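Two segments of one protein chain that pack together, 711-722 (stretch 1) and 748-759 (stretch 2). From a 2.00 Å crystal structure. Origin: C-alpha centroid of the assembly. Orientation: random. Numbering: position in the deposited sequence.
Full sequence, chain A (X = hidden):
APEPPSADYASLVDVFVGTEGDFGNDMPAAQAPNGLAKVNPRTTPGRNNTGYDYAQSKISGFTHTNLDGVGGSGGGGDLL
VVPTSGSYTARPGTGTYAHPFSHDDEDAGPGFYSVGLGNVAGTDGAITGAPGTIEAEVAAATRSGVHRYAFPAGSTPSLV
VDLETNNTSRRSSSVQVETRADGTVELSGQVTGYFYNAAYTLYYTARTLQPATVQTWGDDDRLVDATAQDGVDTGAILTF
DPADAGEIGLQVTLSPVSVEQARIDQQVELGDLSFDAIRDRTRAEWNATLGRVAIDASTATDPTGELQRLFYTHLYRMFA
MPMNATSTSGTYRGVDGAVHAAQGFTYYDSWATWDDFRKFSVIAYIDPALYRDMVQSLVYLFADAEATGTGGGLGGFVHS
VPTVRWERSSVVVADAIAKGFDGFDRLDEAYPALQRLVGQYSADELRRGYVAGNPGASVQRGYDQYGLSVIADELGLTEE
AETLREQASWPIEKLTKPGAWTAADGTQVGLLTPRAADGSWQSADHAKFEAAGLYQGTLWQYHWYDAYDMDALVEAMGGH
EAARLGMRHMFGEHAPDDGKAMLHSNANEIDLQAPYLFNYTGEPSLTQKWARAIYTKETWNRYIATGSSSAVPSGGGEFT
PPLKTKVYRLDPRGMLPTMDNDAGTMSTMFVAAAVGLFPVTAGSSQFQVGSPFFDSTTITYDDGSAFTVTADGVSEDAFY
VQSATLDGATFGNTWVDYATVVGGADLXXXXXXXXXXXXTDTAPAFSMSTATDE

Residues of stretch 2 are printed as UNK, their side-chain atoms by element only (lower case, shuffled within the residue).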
# COMPACT_ATOMS: atom_id res chain seq x y z
N ALA A 711 3.18 -20.11 19.21
CA ALA A 711 4.27 -19.55 20.00
C ALA A 711 3.95 -19.81 21.46
O ALA A 711 3.33 -18.99 22.15
CB ALA A 711 4.45 -18.06 19.69
N ASP A 712 4.35 -20.98 21.92
CA ASP A 712 3.95 -21.46 23.24
C ASP A 712 4.63 -20.63 24.32
O ASP A 712 5.83 -20.46 24.31
CB ASP A 712 4.26 -22.95 23.37
CG ASP A 712 3.27 -23.80 22.60
OD1 ASP A 712 3.61 -24.33 21.51
OD2 ASP A 712 2.11 -23.91 23.08
N GLY A 713 3.83 -20.07 25.22
CA GLY A 713 4.38 -19.19 26.25
C GLY A 713 4.78 -17.78 25.80
O GLY A 713 5.39 -17.07 26.58
N VAL A 714 4.44 -17.36 24.59
CA VAL A 714 4.74 -15.99 24.14
C VAL A 714 4.10 -14.95 25.07
O VAL A 714 2.98 -15.13 25.52
CB VAL A 714 4.29 -15.72 22.68
CG1 VAL A 714 2.76 -15.64 22.57
CG2 VAL A 714 4.94 -14.44 22.12
N SER A 715 4.82 -13.87 25.34
CA SER A 715 4.28 -12.75 26.10
C SER A 715 4.99 -11.50 25.65
O SER A 715 5.83 -11.57 24.74
CB SER A 715 4.51 -12.96 27.60
OG SER A 715 5.85 -12.68 27.91
N GLU A 716 4.67 -10.37 26.27
CA GLU A 716 5.37 -9.12 26.00
C GLU A 716 6.85 -9.23 26.34
O GLU A 716 7.67 -8.51 25.79
CB GLU A 716 4.72 -7.93 26.74
CG GLU A 716 3.45 -7.44 26.07
CD GLU A 716 2.83 -6.22 26.77
OE1 GLU A 716 2.90 -6.13 28.01
OE2 GLU A 716 2.26 -5.37 26.07
N ASP A 717 7.19 -10.15 27.23
CA ASP A 717 8.56 -10.32 27.67
C ASP A 717 9.17 -11.56 27.05
O ASP A 717 10.39 -11.63 26.86
CB ASP A 717 8.62 -10.43 29.20
CG ASP A 717 8.25 -9.14 29.91
OD1 ASP A 717 8.81 -8.07 29.58
OD2 ASP A 717 7.40 -9.20 30.83
N ALA A 718 8.34 -12.55 26.75
CA ALA A 718 8.83 -13.81 26.20
C ALA A 718 8.72 -13.81 24.67
O ALA A 718 7.83 -14.43 24.09
CB ALA A 718 8.08 -15.01 26.81
N PHE A 719 9.66 -13.12 24.03
CA PHE A 719 9.63 -12.95 22.58
C PHE A 719 10.82 -13.62 21.87
O PHE A 719 11.03 -13.40 20.68
CB PHE A 719 9.55 -11.45 22.23
CG PHE A 719 10.59 -10.61 22.91
CD1 PHE A 719 11.90 -10.60 22.45
CD2 PHE A 719 10.26 -9.82 24.02
CE1 PHE A 719 12.88 -9.83 23.08
CE2 PHE A 719 11.22 -9.05 24.65
CZ PHE A 719 12.54 -9.05 24.19
N TYR A 720 11.60 -14.41 22.61
CA TYR A 720 12.75 -15.14 22.05
C TYR A 720 12.36 -16.59 21.85
O TYR A 720 11.72 -17.19 22.73
CB TYR A 720 13.96 -15.11 22.99
CG TYR A 720 14.63 -13.76 23.21
CD1 TYR A 720 15.42 -13.18 22.22
CD2 TYR A 720 14.50 -13.08 24.42
CE1 TYR A 720 16.03 -11.98 22.41
CE2 TYR A 720 15.12 -11.85 24.63
CZ TYR A 720 15.90 -11.31 23.61
OH TYR A 720 16.53 -10.10 23.77
N VAL A 721 12.75 -17.16 20.71
CA VAL A 721 12.51 -18.57 20.44
C VAL A 721 13.52 -19.41 21.22
O VAL A 721 14.69 -19.11 21.23
CB VAL A 721 12.58 -18.87 18.93
CG1 VAL A 721 12.45 -20.37 18.66
CG2 VAL A 721 11.50 -18.08 18.18
N GLN A 722 13.02 -20.44 21.93
CA GLN A 722 13.89 -21.34 22.72
C GLN A 722 14.12 -22.64 21.98
O GLN A 722 15.18 -23.25 22.11
CB GLN A 722 13.26 -21.64 24.09
CG GLN A 722 12.84 -20.42 24.86
CD GLN A 722 14.00 -19.46 25.15
OE1 GLN A 722 14.01 -18.29 24.70
NE2 GLN A 722 14.98 -19.93 25.91
N UNK A 748 5.60 -24.91 15.33
CA UNK A 748 5.39 -24.66 16.75
C UNK A 748 6.65 -24.14 17.42
O UNK A 748 7.66 -24.84 17.47
c UNK A 748 4.93 -25.93 17.44
N UNK A 749 6.58 -22.93 17.95
CA UNK A 749 7.71 -22.37 18.68
C UNK A 749 7.52 -22.44 20.20
O UNK A 749 6.40 -22.34 20.68
c UNK A 749 9.63 -21.18 16.40
c UNK A 749 7.96 -20.93 18.26
c UNK A 749 8.36 -20.77 16.83
c UNK A 749 7.48 -20.22 15.91
c UNK A 749 9.10 -20.49 14.16
c UNK A 749 10.00 -21.04 15.07
c UNK A 749 7.84 -20.09 14.59
N UNK A 750 8.61 -22.63 20.93
CA UNK A 750 8.62 -22.49 22.39
C UNK A 750 9.31 -21.16 22.70
O UNK A 750 10.48 -20.96 22.34
n UNK A 750 9.63 -26.26 24.46
c UNK A 750 9.36 -23.68 23.03
c UNK A 750 10.16 -27.47 24.67
n UNK A 750 11.17 -27.65 25.53
n UNK A 750 9.68 -28.52 24.00
c UNK A 750 9.27 -23.78 24.57
c UNK A 750 10.05 -25.01 25.11
N UNK A 751 8.58 -20.24 23.33
CA UNK A 751 9.10 -18.89 23.60
C UNK A 751 9.61 -18.74 25.02
O UNK A 751 9.21 -19.49 25.91
c UNK A 751 7.31 -18.01 22.01
c UNK A 751 8.01 -17.86 23.34
c UNK A 751 8.82 -16.13 20.55
s UNK A 751 8.44 -17.87 20.60
N UNK A 752 10.49 -17.77 25.24
CA UNK A 752 11.05 -17.52 26.57
C UNK A 752 11.58 -16.10 26.67
O UNK A 752 11.66 -15.37 25.68
N UNK A 753 11.95 -15.71 27.88
CA UNK A 753 12.28 -14.33 28.17
C UNK A 753 13.76 -14.01 27.94
O UNK A 753 14.15 -12.84 28.00
c UNK A 753 11.85 -13.99 29.61
c UNK A 753 9.86 -13.49 31.12
c UNK A 753 10.33 -13.96 29.76
o UNK A 753 10.61 -12.75 31.80
o UNK A 753 8.72 -13.84 31.51
N UNK A 754 14.57 -15.03 27.67
CA UNK A 754 15.99 -14.85 27.42
C UNK A 754 16.39 -15.32 26.02
O UNK A 754 15.78 -16.24 25.50
c UNK A 754 16.83 -15.62 28.46
o UNK A 754 17.09 -13.39 30.17
c UNK A 754 16.28 -15.62 29.89
c UNK A 754 16.26 -14.24 30.51
n UNK A 754 15.32 -14.01 31.44
N UNK A 755 17.41 -14.68 25.41
CA UNK A 755 17.96 -15.17 24.14
C UNK A 755 18.47 -16.61 24.27
O UNK A 755 19.04 -16.99 25.31
c UNK A 755 19.06 -13.12 24.78
c UNK A 755 18.11 -13.48 25.91
c UNK A 755 19.17 -14.25 23.87
N UNK A 756 18.27 -17.40 23.22
CA UNK A 756 18.80 -18.76 23.16
C UNK A 756 19.68 -18.91 21.91
O UNK A 756 19.72 -18.00 21.06
c UNK A 756 17.66 -19.79 23.15
o UNK A 756 17.18 -20.01 21.84
N UNK A 757 20.36 -20.04 21.80
CA UNK A 757 21.14 -20.36 20.61
C UNK A 757 20.33 -21.18 19.57
O UNK A 757 20.91 -21.73 18.62
o UNK A 757 23.26 -23.02 22.12
c UNK A 757 22.25 -22.40 21.72
o UNK A 757 21.08 -22.84 21.89
c UNK A 757 22.46 -21.07 21.00
N UNK A 758 19.00 -21.23 19.72
CA UNK A 758 18.15 -21.85 18.68
C UNK A 758 18.43 -21.23 17.32
O UNK A 758 18.52 -20.01 17.21
c UNK A 758 13.93 -22.16 14.72
c UNK A 758 14.61 -22.51 15.89
c UNK A 758 16.65 -21.72 18.98
c UNK A 758 15.19 -20.20 16.37
c UNK A 758 13.88 -20.83 14.39
c UNK A 758 15.55 -23.61 17.60
c UNK A 758 15.83 -22.29 17.83
c UNK A 758 15.25 -21.56 16.72
n UNK A 758 14.82 -23.75 16.45
c UNK A 758 14.50 -19.84 15.20
N UNK A 759 18.55 -22.07 16.31
CA UNK A 759 18.74 -21.63 14.93
C UNK A 759 20.14 -21.22 14.52
O UNK A 759 20.35 -20.84 13.37
O HOH W 1 6.69 -14.07 29.92
O HOH W 2 12.50 -10.67 28.02
O HOH W 3 16.44 -16.83 20.88

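Position 748 carries a single side-chain carbon, which identifies Ala-748. It makes no contact with stretch 1, and its strand simply leads into the paired region.

Position 749 has one carbon and then a ring of six carbons, with no hydroxyl: Phe-749. Its ring CD1 lies 3.7 Å from Val-721 CG1, an apolar contact suited to a buried place, while its backbone O accepts a hydrogen bond from Asp-712 N at 2.8 Å.

At 750, three carbons lead to a nitrogen and then to a carbon bearing two more nitrogens, the guanidinium of Arg-750. The side chain is exposed, on the same sheet face as Asp-712, where a charge can meet solvent. The backbone does the pairing: its O accepts from Gln-722 N at 2.6 Å.

Position 751 shows an unbranched chain of two carbons, a sulfur and a terminal carbon: Met-751. Flexible and apolar, it fills a buried pocket, with CG 3.7 Å from Ala-711 CB and 3.8 Å from Val-714 CB, and SD 3.9 Å from Val-721 CG2. Its N donates to Asp-712 O at 2.9 Å.

Position 752 has no side-chain atoms, hence Gly-752. An ideal CB would clash with Gln-722 CD at 2.7 Å. Its N donates to Tyr-720 O (2.9 Å), and its O accepts from Tyr-720 N (3.2 Å).

Position 753 has three carbons, the third carrying two oxygens: Glu-753. Water 1 bridges its OE2 to Ser-715 OG, keeping the exposed carboxylate solvated.

Three carbons ending in one oxygen and one nitrogen mark 754 as Gln-754, whose CB points away from stretch 1; its backbone O approaches Tyr-720 CB at 3.3 Å.

At 755 three carbons close onto the backbone nitrogen, giving Pro-755. Its CD sits 3.9 Å from the centroid of the Tyr-720 ring, over the face, in a CH-pi contact.

Position 756 has one carbon and one oxygen: Ser-756. This short hydroxyl reaches the backbone, OG donating to Val-721 O at 2.7 Å and accepting from the N of position 758.

Position 757 has two carbons, the second with two oxygens: Asp-757, exposed and free of stretch 1.

Fused rings of eight carbons and a nitrogen identify 758 as Trp-758. Its broad face receives Val-721 CG1, 3.9 Å from the six-membered ring centroid.

Position 759 lacks a side chain: Gly-759, at a positive phi that favours glycine.

The contact joins parallel pairing at Ala-711 and Asp-712 to antiparallel pairing at Tyr-720 and Val-721. Backbone hydrogen bonds set the register, and Met-751, Phe-749 and Trp-758 pack around Val-721.

Stretch 2, residues 748-759: AFRMGEQPSDWG
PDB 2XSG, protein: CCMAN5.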